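PDB 4WV3: anthranilate-CoA ligase from Stigmatella aurantiaca, which belongs to the ANL clan of AMP-binding enzymes, pairing a large N-terminal region with the small C-terminal domain of that family. Local coordinates for residues Ser76-Val81 with Gly226-Pro231; Trp199-Leu204 with Trp232-Ser237; Ser431-His436 with Gln440-Ile445; Glu498-Ala503 with Phe510-Ala515. All blocks are in the same frame, centred on the assembly; numbering follows the deposited sequence.

Overall arrangement
Contacts 1 and 2 lie in the large AMP-binding region, contacts 3 and 4 in the C-terminal part of the chain. The first two share helix 221-234 and have centres 13 Å apart; they touch through aromatic rings, with Phe78 CE2 3.8 Å from Trp232 CZ3. Contacts 3 and 4 lie 15 Å apart between centres and also touch, Ala443 CB being 3.8 Å from Leu512 CD1. Contacts 1 and 3, 36 Å apart between centres, are on opposite sides of the chain's centre. The bound 5'-O-[(S)-[(2-aminobenzoyl)oxy](hydroxy)phosphoryl]adenosine is about 11 Å from the side chain of Ile229 in contact 1 and about 13 Å from that of Ile434 in contact 3.

Contact 1 (Ser76-Val81 with Gly226-Pro231); sequences SFFGIV and GNLIFP
Leu228 and Ile229 of helix 221-234 bring their side-chain ends against Phe77 and Phe78 of helix 71-83, a buried helix-helix contact in the AMP-binding region. No hydrogen bond joins the two segments. Their short axes pass 13.1 Å apart at a crossing angle of -49°, a separation bridged by aromatic rings on one helix and aliphatic branches on the other. Segment 226-231 starts in a wider, pi-type turn, and the helix kinks where the usual backbone bond to Leu228 N is missing. From this kink Leu228 projects toward the facing helix. Leu228 CD2 reaches the edge of the Phe78 ring, near the ring plane and 3.8 Å from Phe78 CE2, the two side chains running antiparallel alongside each other. Ile229 starts out less directly, but with CG1 anti to its carbonyl carbon (chi1 -55°) its branch is carried over to both rings. There Ile229 CD1 sits 3.9 Å from Phe78 CZ and 4.3 Å from Phe77 CE2. Tyr192 of helix 191-204 touches Phe77 and Ile229, while Ile15 of helix 14-17 touches Phe78 and Ile229, so other helices complete the apolar cluster. Phe230 turns elsewhere, meeting His324 edge-to-face, and Pro231, with no N-H to offer, marks the second interruption in the bonding of the helix and lies on Thr212 of strand 211-214. The rings of Phe77 and Phe78 also pack on each other within helix 71-83: Phe77 CD2 lies 4.0 Å above one face of Phe78, and Val81 CG2 lies 3.9 Å above one face of the Phe77 ring, offset toward its rim.

Contact 2 (Trp199-Leu204 with Trp232-Ser237); sequences WGVNVL and WYVGAS
Val201 CG2 carries the contact of segment 199-204 with segment 232-237, touching Tyr233 and Val234. Val201 CG2 lies 3.6 Å from Val234 CG1, the two valines set side by side but pointing opposite ways. Val201 CG2 is also 4.1 Å from Tyr233 CD2, at the edge of the phenol ring and near its plane, the two side chains lying roughly perpendicular. Val201 has CG1 anti to its backbone N (chi1 176°), which turns CG2 away from its own carbonyl carbon and onto the other segment. The small apolar contact lies at the surface, and polar bonds frame it. Tyr233 OH is hydrogen-bonded to Gln197 OE1, while the NE2 of that amide bonds Asn202 OD1; Gln197 thus links the tyrosine back to the helix that carries Val201. That helix is loosely wound here: Trp199 O accepts from both Val203 N, at 3.1 Å, and Leu204 N, at 2.8 Å, the latter closing a pi-type turn. On the other side, a Schellman motif closes the C-terminal end of helix 221-234. Gly235, with a positive phi of 95°, is its C-prime residue; Ala236 N approaches Pro231 O at 2.7 Å, probably a hydrogen bond, and Gly235 N makes a weak bond to Trp232 O. The chain then enters strand 237-239, which runs parallel to strand 211-214 in the large mixed sheet, so helix 221-234 is the connecting helix of a beta-alpha-beta crossover and helix 191-204 packs beside its C-terminal end.

Contact 3 (Ser431-His436 with Gln440-Ile445); sequences STLIQH and QECAVI
The carboxylate of Glu441 is gripped by two groups: Glu441 OE2 forms a salt bridge with Lys501 NZ, and Glu441 OE1 is hydrogen-bonded to Thr268 OG1. Glu441 also belongs to a classic beta bulge, since it and Gln440 both face Ile461, in strand 439-448, an outer strand of the three-stranded sheet of the C-terminal domain. The C-terminal part of helix 426-433 packs on the strand, and a type I turn spans Leu433 to His436, with His436 N bonded to Leu433 O. Ile434 reaches back over the bulge with its chain extended, CG1 anti to the backbone N (chi1 -152°), and Ile434 CD1 comes 3.5 Å from Gln440 O and 4.3 Å from Glu441 CA. Leu433 rests on the next two inward-facing strand residues, Leu433 CD1 lying 3.8 Å from Val444 CG2 where the two side chains cross at about a right angle. Cys480 of helix 470-483 and Ala458 of strand 454-462 also touch Leu433, so it is held between that second helix and the sheet. Cys442 SG meets that leucine at two points, 3.6 Å from Leu433 CB and 3.7 Å from Leu433 CD1.

Contact 4 (Glu498-Ala503 with Phe510-Ala515); sequences ELPKTA and FKLRSA
The loop that follows strand 492-496 in the C-terminal domain packs on helix 509-520: Leu499 meets Leu512, and Pro500 meets both Leu512 and Lys511. Leu512 fits against both loop residues. Leu512 CD1 lies 3.9 Å from Leu499 CD2, and Leu512 CD2 lies 3.9 Å from Pro500 CD; in each pair the side chains are set nearly square to one another. The proline ring extends the contact, with Pro500 CG 3.9 Å from Leu512 CG. Leu512 has CG anti to its carbonyl carbon (chi1 -71°), which sets its two methyls over the loop. Farther out, the extended aliphatic chain of Lys511 runs by the ring, Lys511 CD being 4.2 Å from Pro500 CB, and its NZ makes a weak hydrogen bond to Gln508 OE1. Helix 509-520 also bonds within itself: Ser514 OG donates to Phe510 O at 2.6 Å, with a C=O...O angle of 154° and the donor tilted 18° from the carbonyl plane. Phe459 touches both Leu499 and Leu512, so loop and helix share one apolar patch on the sheet. Thr502 OG1 is hydrogen-bonded to Lys506 N. In sequence, Pro500 to Lys506 matches the PKTxxGK sequence (the A10 motif) of ANL enzymes, a loop set between strand 492-496 and helix 509-520 whose far end, Lys506, belongs to the ligand pocket.

Contact 1 (Ser76-Val81 with Gly226-Pro231)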
# COMPACT_ATOMS: atom_id res chain seq x y z
N SER A 76 -2.22 19.75 0.78
CA SER A 76 -2.34 19.69 2.23
C SER A 76 -1.15 18.96 2.83
O SER A 76 -0.56 19.40 3.81
CB SER A 76 -3.64 19.00 2.65
OG SER A 76 -4.77 19.75 2.24
N PHE A 77 -0.79 17.84 2.21
CA PHE A 77 0.32 17.01 2.68
C PHE A 77 1.63 17.79 2.73
O PHE A 77 2.31 17.82 3.76
CB PHE A 77 0.48 15.77 1.79
CG PHE A 77 1.59 14.85 2.23
CD1 PHE A 77 1.37 13.91 3.21
CD2 PHE A 77 2.85 14.94 1.65
CE1 PHE A 77 2.38 13.06 3.62
CE2 PHE A 77 3.87 14.09 2.05
CZ PHE A 77 3.63 13.15 3.04
N PHE A 78 2.00 18.42 1.62
CA PHE A 78 3.24 19.18 1.56
C PHE A 78 3.17 20.49 2.34
O PHE A 78 4.19 21.04 2.73
CB PHE A 78 3.67 19.41 0.11
CG PHE A 78 4.33 18.22 -0.52
CD1 PHE A 78 5.64 17.91 -0.22
CD2 PHE A 78 3.64 17.42 -1.41
CE1 PHE A 78 6.26 16.81 -0.79
CE2 PHE A 78 4.25 16.32 -1.99
CZ PHE A 78 5.56 16.02 -1.68
N GLY A 79 1.95 20.98 2.56
CA GLY A 79 1.76 22.14 3.40
C GLY A 79 2.06 21.82 4.85
O GLY A 79 2.67 22.62 5.56
N ILE A 80 1.65 20.63 5.27
CA ILE A 80 1.89 20.16 6.63
C ILE A 80 3.37 19.83 6.85
O ILE A 80 3.96 20.24 7.85
CB ILE A 80 1.06 18.89 6.93
CG1 ILE A 80 -0.43 19.21 6.89
CG2 ILE A 80 1.43 18.32 8.29
CD1 ILE A 80 -1.31 17.99 6.72
N VAL A 81 3.95 19.10 5.91
CA VAL A 81 5.35 18.67 6.02
C VAL A 81 6.32 19.85 6.04
O VAL A 81 7.25 19.87 6.86
CB VAL A 81 5.72 17.71 4.87
CG1 VAL A 81 7.22 17.45 4.84
CG2 VAL A 81 4.95 16.40 5.00
N GLY A 226 4.90 5.57 -4.63
CA GLY A 226 4.83 5.27 -6.04
C GLY A 226 4.10 6.28 -6.91
O GLY A 226 4.44 6.44 -8.09
N ASN A 227 3.11 6.97 -6.35
CA ASN A 227 2.28 7.87 -7.14
C ASN A 227 2.38 9.33 -6.72
O ASN A 227 1.51 10.14 -7.03
CB ASN A 227 0.81 7.41 -7.08
CG ASN A 227 0.00 7.90 -8.28
OD1 ASN A 227 0.55 8.25 -9.32
ND2 ASN A 227 -1.32 7.91 -8.12
N LEU A 228 3.46 9.68 -6.02
CA LEU A 228 3.66 11.06 -5.59
C LEU A 228 5.11 11.35 -5.24
O LEU A 228 5.79 12.11 -5.94
CB LEU A 228 2.76 11.37 -4.39
CG LEU A 228 2.13 12.77 -4.36
CD1 LEU A 228 1.49 13.04 -3.00
CD2 LEU A 228 3.17 13.83 -4.69
N ILE A 229 5.59 10.75 -4.16
CA ILE A 229 6.94 11.00 -3.67
C ILE A 229 8.01 10.57 -4.68
O ILE A 229 8.94 11.32 -4.97
CB ILE A 229 7.19 10.28 -2.33
CG1 ILE A 229 6.13 10.68 -1.31
CG2 ILE A 229 8.59 10.59 -1.81
CD1 ILE A 229 6.06 12.17 -1.05
N PHE A 230 7.86 9.36 -5.21
CA PHE A 230 8.84 8.82 -6.15
C PHE A 230 8.88 9.56 -7.50
O PHE A 230 9.97 9.93 -7.96
CB PHE A 230 8.65 7.31 -6.37
CG PHE A 230 8.77 6.48 -5.11
CD1 PHE A 230 9.17 7.04 -3.91
CD2 PHE A 230 8.48 5.12 -5.13
CE1 PHE A 230 9.28 6.28 -2.76
CE2 PHE A 230 8.58 4.35 -3.99
CZ PHE A 230 8.98 4.93 -2.80
N PRO A 231 7.72 9.78 -8.15
CA PRO A 231 7.80 10.48 -9.45
C PRO A 231 8.23 11.94 -9.33
O PRO A 231 8.97 12.41 -10.20
CB PRO A 231 6.36 10.40 -9.97
CG PRO A 231 5.52 10.23 -8.76
CD PRO A 231 6.33 9.38 -7.84

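Contact 2 (Trp199-Leu204 with Trp232-Ser237)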
# COMPACT_ATOMS: atom_id res chain seq x y z
N TRP A 199 14.55 2.50 -4.34
CA TRP A 199 13.67 1.68 -5.16
C TRP A 199 13.14 2.41 -6.39
O TRP A 199 13.20 1.87 -7.50
CB TRP A 199 12.51 1.13 -4.33
CG TRP A 199 11.63 0.21 -5.13
CD1 TRP A 199 11.79 -1.13 -5.30
CD2 TRP A 199 10.47 0.58 -5.88
NE1 TRP A 199 10.79 -1.63 -6.10
CE2 TRP A 199 9.97 -0.60 -6.48
CE3 TRP A 199 9.80 1.79 -6.11
CZ2 TRP A 199 8.83 -0.60 -7.28
CZ3 TRP A 199 8.67 1.78 -6.91
CH2 TRP A 199 8.20 0.60 -7.49
N GLY A 200 12.62 3.61 -6.19
CA GLY A 200 12.02 4.38 -7.26
C GLY A 200 12.94 4.59 -8.45
O GLY A 200 12.52 4.45 -9.60
N VAL A 201 14.20 4.92 -8.17
CA VAL A 201 15.17 5.18 -9.22
C VAL A 201 16.04 3.96 -9.51
O VAL A 201 16.11 3.49 -10.65
CB VAL A 201 16.08 6.36 -8.86
CG1 VAL A 201 17.15 6.57 -9.92
CG2 VAL A 201 15.25 7.63 -8.67
N ASN A 202 16.68 3.43 -8.48
CA ASN A 202 17.64 2.34 -8.64
C ASN A 202 17.03 1.02 -9.11
O ASN A 202 17.72 0.20 -9.71
CB ASN A 202 18.42 2.12 -7.34
CG ASN A 202 19.21 3.35 -6.93
OD1 ASN A 202 19.43 4.26 -7.72
ND2 ASN A 202 19.65 3.37 -5.67
N VAL A 203 15.75 0.81 -8.82
CA VAL A 203 15.11 -0.47 -9.15
C VAL A 203 14.04 -0.32 -10.23
O VAL A 203 14.11 -0.98 -11.27
CB VAL A 203 14.50 -1.14 -7.91
CG1 VAL A 203 13.85 -2.46 -8.29
CG2 VAL A 203 15.57 -1.35 -6.84
N LEU A 204 13.05 0.52 -9.97
CA LEU A 204 11.96 0.73 -10.92
C LEU A 204 12.46 1.48 -12.15
O LEU A 204 12.06 1.18 -13.28
CB LEU A 204 10.81 1.49 -10.27
CG LEU A 204 9.59 1.70 -11.18
CD1 LEU A 204 9.01 0.37 -11.62
CD2 LEU A 204 8.54 2.55 -10.48
N TRP A 232 7.79 12.63 -8.29
CA TRP A 232 8.15 14.04 -8.12
C TRP A 232 9.62 14.20 -7.73
O TRP A 232 10.20 15.27 -7.91
CB TRP A 232 7.24 14.71 -7.08
CG TRP A 232 5.88 15.04 -7.61
CD1 TRP A 232 5.32 14.58 -8.77
CD2 TRP A 232 4.91 15.91 -7.02
NE1 TRP A 232 4.06 15.11 -8.93
CE2 TRP A 232 3.79 15.93 -7.87
CE3 TRP A 232 4.88 16.68 -5.85
CZ2 TRP A 232 2.65 16.68 -7.58
CZ3 TRP A 232 3.75 17.42 -5.57
CH2 TRP A 232 2.65 17.42 -6.43
N TYR A 233 10.21 13.13 -7.21
CA TYR A 233 11.62 13.13 -6.84
C TYR A 233 12.50 13.25 -8.08
O TYR A 233 13.62 13.76 -8.01
CB TYR A 233 11.96 11.87 -6.06
CG TYR A 233 13.41 11.75 -5.65
CD1 TYR A 233 13.93 12.53 -4.62
CD2 TYR A 233 14.26 10.85 -6.28
CE1 TYR A 233 15.25 12.42 -4.24
CE2 TYR A 233 15.58 10.74 -5.91
CZ TYR A 233 16.08 11.52 -4.89
OH TYR A 233 17.40 11.41 -4.52
N VAL A 234 11.99 12.79 -9.22
CA VAL A 234 12.74 12.84 -10.47
C VAL A 234 12.12 13.80 -11.48
O VAL A 234 12.63 13.96 -12.59
CB VAL A 234 12.87 11.45 -11.12
CG1 VAL A 234 13.60 10.50 -10.18
CG2 VAL A 234 11.51 10.90 -11.49
N GLY A 235 11.02 14.44 -11.10
CA GLY A 235 10.37 15.42 -11.96
C GLY A 235 9.23 14.86 -12.79
O GLY A 235 8.66 15.57 -13.62
N ALA A 236 8.90 13.59 -12.57
CA ALA A 236 7.81 12.95 -13.29
C ALA A 236 6.46 13.44 -12.77
O ALA A 236 6.37 13.98 -11.67
CB ALA A 236 7.91 11.44 -13.18
N SER A 237 5.41 13.24 -13.57
CA SER A 237 4.07 13.64 -13.18
C SER A 237 3.29 12.45 -12.62
O SER A 237 3.72 11.30 -12.77
CB SER A 237 3.32 14.24 -14.37
OG SER A 237 3.24 13.31 -15.44

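Contact 3 (Ser431-His436 with Gln440-Ile445)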
# COMPACT_ATOMS: atom_id res chain seq x y z
N SER A 431 -2.04 -19.63 -5.43
CA SER A 431 -1.40 -19.40 -6.72
C SER A 431 -1.71 -20.53 -7.70
O SER A 431 -1.77 -20.32 -8.91
CB SER A 431 0.12 -19.26 -6.55
OG SER A 431 0.76 -19.12 -7.81
N THR A 432 -1.90 -21.73 -7.16
CA THR A 432 -2.24 -22.89 -7.97
C THR A 432 -3.70 -22.84 -8.40
O THR A 432 -4.03 -23.11 -9.56
CB THR A 432 -1.97 -24.20 -7.22
OG1 THR A 432 -0.57 -24.33 -6.96
CG2 THR A 432 -2.44 -25.40 -8.03
N LEU A 433 -4.58 -22.47 -7.47
CA LEU A 433 -6.01 -22.38 -7.74
C LEU A 433 -6.32 -21.34 -8.81
O LEU A 433 -7.20 -21.55 -9.64
CB LEU A 433 -6.77 -22.04 -6.45
CG LEU A 433 -6.86 -23.14 -5.39
CD1 LEU A 433 -7.28 -22.55 -4.05
CD2 LEU A 433 -7.84 -24.21 -5.82
N ILE A 434 -5.59 -20.23 -8.79
CA ILE A 434 -5.86 -19.13 -9.70
C ILE A 434 -5.43 -19.45 -11.14
O ILE A 434 -5.78 -18.74 -12.08
CB ILE A 434 -5.19 -17.82 -9.22
CG1 ILE A 434 -5.97 -16.60 -9.73
CG2 ILE A 434 -3.73 -17.77 -9.65
CD1 ILE A 434 -5.48 -15.28 -9.17
N GLN A 435 -4.67 -20.54 -11.30
CA GLN A 435 -4.27 -20.99 -12.63
C GLN A 435 -5.48 -21.44 -13.45
O GLN A 435 -5.49 -21.31 -14.67
CB GLN A 435 -3.25 -22.13 -12.53
CG GLN A 435 -1.88 -21.69 -12.03
CD GLN A 435 -0.91 -22.85 -11.91
OE1 GLN A 435 -1.31 -24.01 -11.98
NE2 GLN A 435 0.36 -22.54 -11.72
N HIS A 436 -6.49 -21.97 -12.76
CA HIS A 436 -7.73 -22.36 -13.43
C HIS A 436 -8.45 -21.12 -13.93
O HIS A 436 -8.69 -20.18 -13.17
CB HIS A 436 -8.62 -23.17 -12.49
CG HIS A 436 -9.75 -23.87 -13.19
ND1 HIS A 436 -10.87 -23.20 -13.64
CD2 HIS A 436 -9.92 -25.17 -13.52
CE1 HIS A 436 -11.69 -24.07 -14.21
NE2 HIS A 436 -11.13 -25.27 -14.16
N GLN A 440 -11.28 -16.14 -10.44
CA GLN A 440 -10.83 -14.76 -10.49
C GLN A 440 -9.80 -14.50 -9.40
O GLN A 440 -8.73 -13.94 -9.65
CB GLN A 440 -12.02 -13.80 -10.35
CG GLN A 440 -11.63 -12.33 -10.39
CD GLN A 440 -12.84 -11.42 -10.47
OE1 GLN A 440 -13.94 -11.86 -10.81
NE2 GLN A 440 -12.64 -10.14 -10.16
N GLU A 441 -10.14 -14.92 -8.18
CA GLU A 441 -9.22 -14.85 -7.05
C GLU A 441 -9.70 -15.79 -5.95
O GLU A 441 -10.82 -16.29 -6.01
CB GLU A 441 -9.11 -13.42 -6.51
CG GLU A 441 -10.43 -12.84 -6.04
CD GLU A 441 -10.27 -11.46 -5.43
OE1 GLU A 441 -9.13 -11.09 -5.09
OE2 GLU A 441 -11.29 -10.75 -5.30
N CYS A 442 -8.86 -16.04 -4.95
CA CYS A 442 -9.21 -16.97 -3.89
C CYS A 442 -8.40 -16.75 -2.61
O CYS A 442 -7.51 -15.91 -2.56
CB CYS A 442 -9.05 -18.41 -4.36
SG CYS A 442 -7.34 -18.90 -4.70
N ALA A 443 -8.73 -17.53 -1.58
CA ALA A 443 -8.05 -17.45 -0.30
C ALA A 443 -8.07 -18.81 0.39
O ALA A 443 -9.08 -19.51 0.37
CB ALA A 443 -8.70 -16.40 0.58
N VAL A 444 -6.95 -19.18 1.00
CA VAL A 444 -6.82 -20.47 1.67
C VAL A 444 -6.46 -20.32 3.14
O VAL A 444 -5.46 -19.68 3.48
CB VAL A 444 -5.78 -21.36 0.97
CG1 VAL A 444 -5.49 -22.61 1.79
CG2 VAL A 444 -6.25 -21.74 -0.43
N ILE A 445 -7.28 -20.90 4.01
CA ILE A 445 -7.04 -20.85 5.44
C ILE A 445 -7.01 -22.25 6.04
O ILE A 445 -7.31 -23.23 5.36
CB ILE A 445 -8.15 -20.06 6.16
CG1 ILE A 445 -9.47 -20.84 6.10
CG2 ILE A 445 -8.31 -18.67 5.56
CD1 ILE A 445 -10.59 -20.18 6.85

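Contact 4 (Glu498-Ala503 with Phe510-Ala515)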
# COMPACT_ATOMS: atom_id res chain seq x y z
N GLU A 498 -17.72 -12.79 -2.70
CA GLU A 498 -16.89 -11.73 -2.14
C GLU A 498 -16.01 -12.24 -1.01
O GLU A 498 -16.34 -13.21 -0.33
CB GLU A 498 -17.76 -10.58 -1.65
CG GLU A 498 -18.79 -10.99 -0.60
CD GLU A 498 -19.67 -9.83 -0.17
OE1 GLU A 498 -19.28 -8.67 -0.39
OE2 GLU A 498 -20.76 -10.09 0.39
N LEU A 499 -14.88 -11.57 -0.81
CA LEU A 499 -13.96 -11.89 0.27
C LEU A 499 -13.70 -10.64 1.11
O LEU A 499 -13.71 -9.53 0.58
CB LEU A 499 -12.64 -12.42 -0.30
CG LEU A 499 -12.68 -13.81 -0.94
CD1 LEU A 499 -11.40 -14.08 -1.72
CD2 LEU A 499 -12.89 -14.88 0.13
N PRO A 500 -13.49 -10.82 2.42
CA PRO A 500 -13.18 -9.69 3.30
C PRO A 500 -11.88 -9.01 2.89
O PRO A 500 -10.81 -9.63 2.95
CB PRO A 500 -13.04 -10.34 4.68
CG PRO A 500 -12.74 -11.77 4.40
CD PRO A 500 -13.50 -12.10 3.15
N LYS A 501 -11.97 -7.76 2.46
CA LYS A 501 -10.79 -7.03 1.99
C LYS A 501 -10.55 -5.74 2.76
O LYS A 501 -11.49 -5.08 3.20
CB LYS A 501 -10.91 -6.73 0.50
CG LYS A 501 -10.93 -7.96 -0.40
CD LYS A 501 -10.69 -7.57 -1.85
CE LYS A 501 -10.76 -8.77 -2.78
NZ LYS A 501 -12.16 -9.24 -2.99
N THR A 502 -9.28 -5.38 2.90
CA THR A 502 -8.90 -4.08 3.44
C THR A 502 -8.96 -3.05 2.32
O THR A 502 -9.22 -3.39 1.17
CB THR A 502 -7.48 -4.10 4.01
OG1 THR A 502 -6.54 -4.33 2.95
CG2 THR A 502 -7.34 -5.19 5.06
N ALA A 503 -8.70 -1.79 2.65
CA ALA A 503 -8.68 -0.73 1.65
C ALA A 503 -7.31 -0.64 0.99
O ALA A 503 -7.05 0.28 0.21
CB ALA A 503 -9.08 0.60 2.26
N PHE A 510 -7.84 -13.61 8.43
CA PHE A 510 -8.12 -13.83 9.84
C PHE A 510 -9.62 -13.79 10.10
O PHE A 510 -10.11 -14.39 11.06
CB PHE A 510 -7.38 -12.80 10.71
CG PHE A 510 -7.98 -11.42 10.68
CD1 PHE A 510 -8.81 -10.99 11.69
CD2 PHE A 510 -7.69 -10.56 9.63
CE1 PHE A 510 -9.36 -9.72 11.66
CE2 PHE A 510 -8.24 -9.29 9.59
CZ PHE A 510 -9.07 -8.87 10.61
N LYS A 511 -10.36 -13.08 9.25
CA LYS A 511 -11.81 -13.05 9.34
C LYS A 511 -12.42 -14.34 8.79
O LYS A 511 -13.40 -14.85 9.34
CB LYS A 511 -12.39 -11.84 8.61
CG LYS A 511 -12.20 -10.53 9.35
CD LYS A 511 -13.05 -9.42 8.74
CE LYS A 511 -12.94 -8.14 9.55
NZ LYS A 511 -13.78 -7.05 8.99
N LEU A 512 -11.84 -14.85 7.71
CA LEU A 512 -12.25 -16.14 7.17
C LEU A 512 -11.94 -17.24 8.17
O LEU A 512 -12.71 -18.18 8.34
CB LEU A 512 -11.54 -16.42 5.85
CG LEU A 512 -11.95 -15.58 4.64
CD1 LEU A 512 -11.09 -15.91 3.43
CD2 LEU A 512 -13.42 -15.78 4.32
N ARG A 513 -10.80 -17.10 8.83
CA ARG A 513 -10.36 -18.07 9.82
C ARG A 513 -11.27 -18.03 11.05
O ARG A 513 -11.47 -19.04 11.72
CB ARG A 513 -8.90 -17.81 10.21
CG ARG A 513 -8.22 -18.96 10.92
CD ARG A 513 -6.70 -18.90 10.76
NE ARG A 513 -6.17 -17.59 11.12
CZ ARG A 513 -5.59 -16.75 10.27
NH1 ARG A 513 -5.46 -17.09 8.99
NH2 ARG A 513 -5.12 -15.59 10.69
N SER A 514 -11.83 -16.85 11.33
CA SER A 514 -12.76 -16.69 12.43
C SER A 514 -14.12 -17.29 12.09
O SER A 514 -14.72 -18.01 12.89
CB SER A 514 -12.93 -15.21 12.78
OG SER A 514 -11.70 -14.62 13.13
N ALA A 515 -14.60 -17.00 10.88
CA ALA A 515 -15.90 -17.47 10.43
C ALA A 515 -15.93 -18.99 10.25
O ALA A 515 -16.96 -19.62 10.45
CB ALA A 515 -16.30 -16.77 9.14